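Local atomic coordinates of TetR-family transcriptional regulator (Streptomyces coelicolor, PDB entry 2G7L), a protein that probably regulates transcription by binding DNA as a dimer, through an N-terminal helix-turn-helix carried on an all-helical C-terminal domain. Residues E38-R43 with A64-A69; G76-T81 with L125-R130; E91-V96 with E129-L134. One frame throughout, in Å; residues are numbered along the deposited sequence.

Contact 1 (E38-R43 with A64-A69)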
loop_
_atom_site.group_PDB
_atom_site.type_symbol
_atom_site.label_atom_id
_atom_site.label_comp_id
_atom_site.label_asym_id
_atom_site.label_seq_id
_atom_site.Cartn_x
_atom_site.Cartn_y
_atom_site.Cartn_z
ATOM N N GLU A 38 4.692 -10.286 -16.499
ATOM C CA GLU A 38 5.349 -11.427 -15.857
ATOM C C GLU A 38 6.599 -11.804 -16.665
ATOM O O GLU A 38 7.622 -12.198 -16.094
ATOM C CB GLU A 38 4.357 -12.604 -15.704
ATOM C CG GLU A 38 3.475 -12.953 -16.958
ATOM C CD GLU A 38 2.215 -12.053 -17.147
ATOM O OE1 GLU A 38 2.240 -10.849 -16.798
ATOM O OE2 GLU A 38 1.182 -12.538 -17.671
ATOM N N LYS A 39 6.517 -11.600 -17.985
ATOM C CA LYS A 39 7.627 -11.785 -18.944
ATOM C C LYS A 39 8.731 -10.682 -18.952
ATOM O O LYS A 39 9.855 -10.907 -19.408
ATOM C CB LYS A 39 7.042 -11.917 -20.352
ATOM C CG LYS A 39 5.886 -12.910 -20.500
ATOM C CD LYS A 39 6.326 -14.315 -20.204
ATOM C CE LYS A 39 5.271 -15.319 -20.647
ATOM N NZ LYS A 39 5.531 -16.590 -19.930
ATOM N N VAL A 40 8.413 -9.496 -18.443
ATOM C CA VAL A 40 9.353 -8.392 -18.406
ATOM C C VAL A 40 10.365 -8.573 -17.253
ATOM O O VAL A 40 10.198 -8.047 -16.122
ATOM C CB VAL A 40 8.612 -7.027 -18.332
ATOM C CG1 VAL A 40 9.610 -5.856 -18.400
ATOM C CG2 VAL A 40 7.527 -6.933 -19.436
ATOM N N THR A 41 11.426 -9.318 -17.536
ATOM C CA THR A 41 12.481 -9.500 -16.557
ATOM C C THR A 41 13.719 -8.870 -17.143
ATOM O O THR A 41 13.734 -8.563 -18.326
ATOM C CB THR A 41 12.735 -11.008 -16.314
ATOM O OG1 THR A 41 13.252 -11.587 -17.518
ATOM C CG2 THR A 41 11.442 -11.745 -15.962
HETATM N N MSE A 42 14.760 -8.691 -16.333
HETATM C CA MSE A 42 16.000 -8.102 -16.817
HETATM C C MSE A 42 16.683 -9.029 -17.839
HETATM O O MSE A 42 17.248 -8.561 -18.830
HETATM C CB MSE A 42 16.950 -7.754 -15.648
HETATM C CG MSE A 42 16.487 -6.519 -14.813
HETATM SE SE MSE A 42 16.557 -4.836 -15.851
HETATM C CE MSE A 42 18.319 -4.407 -15.586
ATOM N N ARG A 43 16.615 -10.339 -17.577
ATOM C CA ARG A 43 17.169 -11.380 -18.458
ATOM C C ARG A 43 16.386 -11.462 -19.793
ATOM O O ARG A 43 16.989 -11.423 -20.824
ATOM C CB ARG A 43 17.226 -12.727 -17.720
ATOM C CG ARG A 43 17.653 -13.944 -18.581
ATOM C CD ARG A 43 16.670 -15.169 -18.389
ATOM N NE ARG A 43 15.312 -14.738 -17.998
ATOM C CZ ARG A 43 14.174 -15.321 -18.382
ATOM N NH1 ARG A 43 14.199 -16.378 -19.198
ATOM N NH2 ARG A 43 13.006 -14.823 -17.967
ATOM N N ALA A 64 11.965 -3.630 -9.724
ATOM C CA ALA A 64 11.048 -2.564 -9.284
ATOM C C ALA A 64 11.315 -1.215 -9.957
ATOM O O ALA A 64 10.361 -0.552 -10.322
ATOM C CB ALA A 64 10.998 -2.447 -7.722
ATOM N N GLU A 65 12.590 -0.852 -10.156
ATOM C CA GLU A 65 12.988 0.310 -10.956
ATOM C C GLU A 65 12.510 0.179 -12.391
ATOM O O GLU A 65 12.083 1.159 -13.014
ATOM C CB GLU A 65 14.493 0.587 -10.906
ATOM C CG GLU A 65 15.024 1.143 -9.520
ATOM C CD GLU A 65 14.392 2.486 -9.064
ATOM O OE1 GLU A 65 13.842 3.225 -9.924
ATOM O OE2 GLU A 65 14.451 2.817 -7.840
ATOM N N LEU A 66 12.535 -1.051 -12.889
ATOM C CA LEU A 66 12.083 -1.368 -14.256
ATOM C C LEU A 66 10.545 -1.269 -14.323
ATOM O O LEU A 66 9.990 -0.681 -15.273
ATOM C CB LEU A 66 12.546 -2.790 -14.661
ATOM C CG LEU A 66 12.015 -3.380 -15.985
ATOM C CD1 LEU A 66 12.637 -2.565 -17.184
ATOM C CD2 LEU A 66 12.328 -4.920 -16.115
ATOM N N HIS A 67 9.847 -1.862 -13.331
ATOM C CA HIS A 67 8.364 -1.693 -13.302
ATOM C C HIS A 67 8.011 -0.229 -13.138
ATOM O O HIS A 67 7.095 0.243 -13.783
ATOM C CB HIS A 67 7.674 -2.539 -12.234
ATOM C CG HIS A 67 7.744 -4.013 -12.491
ATOM N ND1 HIS A 67 7.316 -4.948 -11.573
ATOM C CD2 HIS A 67 8.219 -4.714 -13.548
ATOM C CE1 HIS A 67 7.516 -6.164 -12.059
ATOM N NE2 HIS A 67 8.074 -6.047 -13.249
ATOM N N ALA A 68 8.763 0.486 -12.304
ATOM C CA ALA A 68 8.518 1.930 -12.081
ATOM C C ALA A 68 8.628 2.760 -13.406
ATOM O O ALA A 68 7.752 3.606 -13.697
ATOM C CB ALA A 68 9.432 2.481 -11.044
ATOM N N ALA A 69 9.706 2.550 -14.163
ATOM C CA ALA A 69 9.891 3.113 -15.535
ATOM C C ALA A 69 8.737 2.757 -16.466
ATOM O O ALA A 69 8.236 3.594 -17.184
ATOM C CB ALA A 69 11.207 2.583 -16.110
#

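Contact 2 (G76-T81 with L125-R130)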
loop_
_atom_site.group_PDB
_atom_site.type_symbol
_atom_site.label_atom_id
_atom_site.label_comp_id
_atom_site.label_asym_id
_atom_site.label_seq_id
_atom_site.Cartn_x
_atom_site.Cartn_y
_atom_site.Cartn_z
ATOM N N GLY A 76 1.805 8.861 -18.952
ATOM C CA GLY A 76 1.690 9.919 -19.945
ATOM C C GLY A 76 0.256 10.015 -20.450
ATOM O O GLY A 76 -0.145 11.038 -21.036
ATOM N N GLU A 77 -0.526 8.962 -20.231
ATOM C CA GLU A 77 -1.919 8.962 -20.676
ATOM C C GLU A 77 -2.803 9.870 -19.782
ATOM O O GLU A 77 -3.627 10.642 -20.309
ATOM C CB GLU A 77 -2.480 7.531 -20.820
ATOM C CG GLU A 77 -2.934 6.860 -19.497
ATOM C CD GLU A 77 -3.185 5.336 -19.623
ATOM O OE1 GLU A 77 -2.190 4.536 -19.496
ATOM O OE2 GLU A 77 -4.388 4.954 -19.798
ATOM N N VAL A 78 -2.611 9.804 -18.458
ATOM C CA VAL A 78 -3.368 10.655 -17.501
ATOM C C VAL A 78 -3.440 12.179 -17.809
ATOM O O VAL A 78 -2.448 12.823 -18.211
ATOM C CB VAL A 78 -3.107 10.303 -15.942
ATOM C CG1 VAL A 78 -1.897 9.421 -15.717
ATOM C CG2 VAL A 78 -3.055 11.559 -15.042
ATOM N N ASP A 79 -4.661 12.703 -17.623
ATOM C CA ASP A 79 -5.056 14.096 -17.912
ATOM C C ASP A 79 -4.665 15.070 -16.792
ATOM O O ASP A 79 -5.311 15.116 -15.737
ATOM C CB ASP A 79 -6.581 14.196 -18.154
ATOM C CG ASP A 79 -7.292 12.809 -18.266
ATOM O OD1 ASP A 79 -8.518 12.807 -18.584
ATOM O OD2 ASP A 79 -6.672 11.732 -18.040
ATOM N N LEU A 80 -3.602 15.831 -17.030
ATOM C CA LEU A 80 -3.125 16.859 -16.112
ATOM C C LEU A 80 -3.596 18.266 -16.555
ATOM O O LEU A 80 -2.992 19.305 -16.223
ATOM C CB LEU A 80 -1.599 16.794 -16.028
ATOM C CG LEU A 80 -0.983 15.463 -15.576
ATOM C CD1 LEU A 80 0.440 15.712 -15.282
ATOM C CD2 LEU A 80 -1.674 14.901 -14.351
ATOM N N THR A 81 -4.690 18.262 -17.312
ATOM C CA THR A 81 -5.326 19.445 -17.886
ATOM C C THR A 81 -6.690 19.660 -17.228
ATOM O O THR A 81 -6.994 20.773 -16.762
ATOM C CB THR A 81 -5.580 19.240 -19.419
ATOM O OG1 THR A 81 -6.220 17.963 -19.650
ATOM C CG2 THR A 81 -4.275 19.327 -20.219
ATOM N N LEU A 125 6.898 13.007 -12.292
ATOM C CA LEU A 125 7.196 14.379 -11.879
ATOM C C LEU A 125 6.113 15.396 -12.327
ATOM O O LEU A 125 5.842 16.352 -11.608
ATOM C CB LEU A 125 8.594 14.797 -12.393
ATOM C CG LEU A 125 9.718 14.658 -11.358
ATOM C CD1 LEU A 125 9.743 13.241 -10.770
ATOM C CD2 LEU A 125 11.032 14.995 -12.048
ATOM N N ARG A 126 5.501 15.177 -13.492
ATOM C CA ARG A 126 4.384 15.999 -13.934
ATOM C C ARG A 126 3.076 15.767 -13.171
ATOM O O ARG A 126 2.331 16.722 -12.885
ATOM C CB ARG A 126 4.115 15.850 -15.448
ATOM C CG ARG A 126 5.097 16.725 -16.326
ATOM C CD ARG A 126 4.746 16.603 -17.828
ATOM N NE ARG A 126 4.022 15.360 -18.123
ATOM C CZ ARG A 126 2.756 15.277 -18.554
ATOM N NH1 ARG A 126 2.043 16.395 -18.760
ATOM N NH2 ARG A 126 2.202 14.064 -18.772
ATOM N N LEU A 127 2.757 14.489 -12.933
ATOM C CA LEU A 127 1.699 14.133 -11.984
ATOM C C LEU A 127 1.927 14.774 -10.653
ATOM O O LEU A 127 1.035 15.420 -10.164
ATOM C CB LEU A 127 1.583 12.625 -11.796
ATOM C CG LEU A 127 0.493 12.155 -10.808
ATOM C CD1 LEU A 127 -0.889 12.193 -11.473
ATOM C CD2 LEU A 127 0.861 10.694 -10.474
ATOM N N VAL A 128 3.091 14.620 -10.047
ATOM C CA VAL A 128 3.288 15.228 -8.744
ATOM C C VAL A 128 3.174 16.752 -8.738
ATOM O O VAL A 128 2.532 17.301 -7.842
ATOM C CB VAL A 128 4.426 14.597 -7.760
ATOM C CG1 VAL A 128 5.013 13.234 -8.190
ATOM C CG2 VAL A 128 5.372 15.613 -7.024
ATOM N N GLU A 129 3.751 17.413 -9.763
ATOM C CA GLU A 129 3.714 18.886 -9.876
ATOM C C GLU A 129 2.244 19.348 -9.857
ATOM O O GLU A 129 1.885 20.245 -9.161
ATOM C CB GLU A 129 4.429 19.312 -11.206
ATOM C CG GLU A 129 4.176 20.745 -11.602
ATOM C CD GLU A 129 4.965 21.670 -10.748
ATOM O OE1 GLU A 129 5.860 21.135 -10.050
ATOM O OE2 GLU A 129 4.681 22.924 -10.748
ATOM N N ARG A 130 1.412 18.700 -10.638
ATOM C CA ARG A 130 0.040 19.023 -10.775
ATOM C C ARG A 130 -0.798 18.742 -9.499
ATOM O O ARG A 130 -1.743 19.460 -9.190
ATOM C CB ARG A 130 -0.507 18.150 -11.899
ATOM C CG ARG A 130 -2.021 18.353 -12.198
ATOM C CD ARG A 130 -2.310 19.851 -12.626
ATOM N NE ARG A 130 -3.702 19.987 -13.064
ATOM C CZ ARG A 130 -4.378 21.141 -13.078
ATOM N NH1 ARG A 130 -3.802 22.283 -12.648
ATOM N NH2 ARG A 130 -5.642 21.119 -13.478
#

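Contact 3 (E91-V96 with E129-L134)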
loop_
_atom_site.group_PDB
_atom_site.type_symbol
_atom_site.label_atom_id
_atom_site.label_comp_id
_atom_site.label_asym_id
_atom_site.label_seq_id
_atom_site.Cartn_x
_atom_site.Cartn_y
_atom_site.Cartn_z
ATOM N N GLU A 91 -12.242 19.324 -6.756
ATOM C CA GLU A 91 -12.853 18.459 -7.767
ATOM C C GLU A 91 -11.859 18.001 -8.883
ATOM O O GLU A 91 -11.922 16.846 -9.377
ATOM C CB GLU A 91 -14.030 19.204 -8.392
ATOM C CG GLU A 91 -14.625 18.544 -9.649
ATOM C CD GLU A 91 -15.378 19.558 -10.535
ATOM O OE1 GLU A 91 -14.893 20.719 -10.674
ATOM O OE2 GLU A 91 -16.458 19.179 -11.088
ATOM N N GLN A 92 -10.984 18.917 -9.296
ATOM C CA GLN A 92 -9.972 18.624 -10.303
ATOM C C GLN A 92 -8.877 17.727 -9.721
ATOM O O GLN A 92 -8.443 16.818 -10.386
ATOM C CB GLN A 92 -9.314 19.914 -10.765
ATOM C CG GLN A 92 -10.110 20.791 -11.781
ATOM C CD GLN A 92 -9.418 22.129 -11.990
ATOM O OE1 GLN A 92 -8.701 22.333 -12.987
ATOM N NE2 GLN A 92 -9.584 23.033 -11.028
ATOM N N LEU A 93 -8.422 17.999 -8.494
ATOM C CA LEU A 93 -7.617 17.016 -7.694
ATOM C C LEU A 93 -8.231 15.618 -7.719
ATOM O O LEU A 93 -7.592 14.630 -8.058
ATOM C CB LEU A 93 -7.459 17.473 -6.233
ATOM C CG LEU A 93 -6.086 17.414 -5.533
ATOM C CD1 LEU A 93 -6.304 17.170 -4.107
ATOM C CD2 LEU A 93 -5.049 16.440 -6.082
ATOM N N ARG A 94 -9.497 15.525 -7.365
ATOM C CA ARG A 94 -10.111 14.227 -7.374
ATOM C C ARG A 94 -10.021 13.576 -8.774
ATOM O O ARG A 94 -9.787 12.340 -8.894
ATOM C CB ARG A 94 -11.571 14.317 -6.916
ATOM C CG ARG A 94 -12.185 12.923 -6.665
ATOM C CD ARG A 94 -13.728 12.909 -6.545
ATOM N NE ARG A 94 -14.243 13.607 -5.339
ATOM C CZ ARG A 94 -14.507 13.047 -4.154
ATOM N NH1 ARG A 94 -14.255 11.758 -3.927
ATOM N NH2 ARG A 94 -15.006 13.790 -3.169
ATOM N N ALA A 95 -10.270 14.374 -9.831
ATOM C CA ALA A 95 -10.135 13.830 -11.216
ATOM C C ALA A 95 -8.716 13.331 -11.551
ATOM O O ALA A 95 -8.553 12.213 -12.057
ATOM C CB ALA A 95 -10.663 14.828 -12.292
ATOM N N VAL A 96 -7.671 14.078 -11.243
ATOM C CA VAL A 96 -6.372 13.494 -11.547
ATOM C C VAL A 96 -6.066 12.213 -10.759
ATOM O O VAL A 96 -5.557 11.246 -11.304
ATOM C CB VAL A 96 -5.181 14.520 -11.737
ATOM C CG1 VAL A 96 -5.669 15.963 -11.743
ATOM C CG2 VAL A 96 -3.977 14.268 -10.851
ATOM N N GLU A 129 3.751 17.413 -9.763
ATOM C CA GLU A 129 3.714 18.886 -9.876
ATOM C C GLU A 129 2.244 19.348 -9.857
ATOM O O GLU A 129 1.885 20.245 -9.161
ATOM C CB GLU A 129 4.429 19.312 -11.206
ATOM C CG GLU A 129 4.176 20.745 -11.602
ATOM C CD GLU A 129 4.965 21.670 -10.748
ATOM O OE1 GLU A 129 5.860 21.135 -10.050
ATOM O OE2 GLU A 129 4.681 22.924 -10.748
ATOM N N ARG A 130 1.412 18.700 -10.638
ATOM C CA ARG A 130 0.040 19.023 -10.775
ATOM C C ARG A 130 -0.798 18.742 -9.499
ATOM O O ARG A 130 -1.743 19.460 -9.190
ATOM C CB ARG A 130 -0.507 18.150 -11.899
ATOM C CG ARG A 130 -2.021 18.353 -12.198
ATOM C CD ARG A 130 -2.310 19.851 -12.626
ATOM N NE ARG A 130 -3.702 19.987 -13.064
ATOM C CZ ARG A 130 -4.378 21.141 -13.078
ATOM N NH1 ARG A 130 -3.802 22.283 -12.648
ATOM N NH2 ARG A 130 -5.642 21.119 -13.478
ATOM N N VAL A 131 -0.504 17.655 -8.794
ATOM C CA VAL A 131 -1.294 17.292 -7.615
ATOM C C VAL A 131 -0.957 18.315 -6.611
ATOM O O VAL A 131 -1.825 18.791 -5.908
ATOM C CB VAL A 131 -0.911 15.894 -7.111
ATOM C CG1 VAL A 131 -1.465 15.676 -5.679
ATOM C CG2 VAL A 131 -1.503 14.913 -7.995
ATOM N N LEU A 132 0.322 18.703 -6.577
ATOM C CA LEU A 132 0.780 19.669 -5.615
ATOM C C LEU A 132 0.136 21.071 -5.844
ATOM O O LEU A 132 -0.275 21.769 -4.882
ATOM C CB LEU A 132 2.282 19.807 -5.738
ATOM C CG LEU A 132 3.271 18.926 -5.017
ATOM C CD1 LEU A 132 4.709 19.166 -5.551
ATOM C CD2 LEU A 132 3.266 19.241 -3.570
ATOM N N GLU A 133 0.063 21.450 -7.124
ATOM C CA GLU A 133 -0.518 22.722 -7.565
ATOM C C GLU A 133 -1.958 22.857 -7.083
ATOM O O GLU A 133 -2.352 23.868 -6.524
ATOM C CB GLU A 133 -0.537 22.704 -9.109
ATOM C CG GLU A 133 -0.602 24.056 -9.796
ATOM C CD GLU A 133 -0.953 23.908 -11.294
ATOM O OE1 GLU A 133 -1.826 24.688 -11.749
ATOM O OE2 GLU A 133 -0.424 22.991 -12.002
ATOM N N LEU A 134 -2.746 21.845 -7.404
ATOM C CA LEU A 134 -4.150 21.776 -7.025
ATOM C C LEU A 134 -4.315 21.744 -5.495
ATOM O O LEU A 134 -5.058 22.535 -4.899
ATOM C CB LEU A 134 -4.772 20.537 -7.654
ATOM C CG LEU A 134 -4.976 20.594 -9.163
ATOM C CD1 LEU A 134 -5.609 19.326 -9.696
ATOM C CD2 LEU A 134 -5.915 21.766 -9.577
#

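Contact 1 (E38-R43 with A64-A69)
Leu66 carries the apolar part of this buried contact. Its CG stands anti to the backbone N (chi1 172°), which sends the CD2 methyl from helix 63-74 toward the turn before helix 42-48. There CD2 meets Val40 CG1 at 3.7 Å, the two side chains crossing obliquely, and lies 4.2 Å from the selenium of Met42, present as selenomethionine. Val40 puts CG1 anti to its own N, so one methyl is given to Leu66, while the same side chain also touches Ala28 and Leu31 of helix 21-35.

The polar groups form no hydrogen bond between the two segments. Val40, the centre of an inverse gamma turn, brings its O near the plane of the His67 ring at the edge, but His67 NE2 stays 4.1 Å from Val40 O. The firmer partner of the ring is Ser113 of helix 108-116, bonded at ND1. Thr41 occupies the N-cap of helix 42-48: its OG1 caps the N of Arg44 and also accepts Arg43 NH2 at 3.3 Å, with that hydroxyl 29° out of the guanidinium plane.

Helix 42-48 is, as in TetR relatives, probably the first helix of the helix-turn-helix; helix 63-74 comes after that motif. With no directional bond between these two segments, their fit rests on shape and apolar burial, while His67 links the probable DNA-binding part to helix 108-116.

Contact 2 (G76-T81 with L125-R130)
Of the polar atoms that Leu80 touches, Arg126 O is the best held, gripped by one hydrogen bond, the helical one from Arg130 N at 3.1 Å. A methyl rests on it too: Leu80 CD1 comes from the loop to 3.2 Å of Arg126 O, a tight approach. The same methyl touches Arg126 CB and lies over one face of the Arg126 guanidinium, 3.8 Å above its plane and offset toward the rim. The chain of that arginine bends at chi3 (-23°), which turns this face to Leu80 CD1, and its NH2 has a weak hydrogen bond to Asn123.

The other branch, Leu80 CD2, meets Leu127 CD1 at 4.0 Å, those side chains crossing at about a right angle. Arg130 runs past Leu80 in the opposite direction, bent at chi2 (60°), with its CG 4.1 Å from Leu80 CD2. Arg130 NE lies 3.3 Å from Leu80 O, at a poor angle for a hydrogen bond; the tip of this arginine has weak partners in Gln92 and Glu133. Val78 CG2 adds a looser touch on Leu127 CD1.

The segment 76-81 lies in the loop from helix 63-74 to helix 89-106, laid against helix 122-136. Val78 and Leu127 both also touch helix 89-106, whereas Val128 packs on Ile194 of the second subunit.

Contact 3 (E91-V96 with E129-L134)
Leu93, Val96, Val131 and Leu134 make up the apolar centre between helix 89-106 and helix 122-136. Leu134 CG lies anti to the carbonyl carbon (chi1 -71°), and its CD1 methyl presses against the backbone of helix 89-106, 3.3 Å from Leu93 N. Leu93 and Leu134 slide past each other in opposite directions, while Leu93 CD2 turns across Val131 to reach its CG1 at 3.7 Å. One turn on, Val96 spreads its two methyls: CG2 meets Val131 CG2 at 3.8 Å, and CG1 meets Leu134 CD1 tip to tip at 3.9 Å. Leu93 also touches Leu152, and Val131 touches Val149, both of helix 142-161.

Outward lies Gln92, whose CB packs on both methyls of Leu134. Its extended chain carries OE1 to the edge of the Arg130 guanidinium, where NH2 donates a weak hydrogen bond of 3.3 Å to Gln92 OE1; the amide and guanidinium planes stand 74° apart. Arg130 NH1 reaches Glu133 OE1 at 3.2 Å in a weak ion pair, and Leu134 CD2 covers one guanidinium face. Glu133 has a further salt bridge to Arg137.

The segment axes approach to 9.6 Å and run antiparallel, crossing at -158°. Such a near-antiparallel pair, apolar within and polar along one edge, fits the helical C-terminal domain of TetR-family regulators.

How the contacts relate
Contacts 2 and 3 form one continuous body: their centres are 9 Å apart, both use helix 122-136, and they share Glu129 and Arg130. Leu127 CD1 of contact 2 packs on Val96 CG2 of contact 3 at 3.8 Å. Glu129 extends this body to the second subunit, its two carboxylate oxygens bonded to the backbone N of Ala193 and Ile194 there. Contact 1 stands apart in the probable DNA-binding region, centred about 23 Å from contact 2 and 29 Å from contact 3, across the chain's centre from contact 3. Helix 63-74 leads out of contact 1 into the loop of contact 2, joining the probable DNA-binding part to the C-terminal domain.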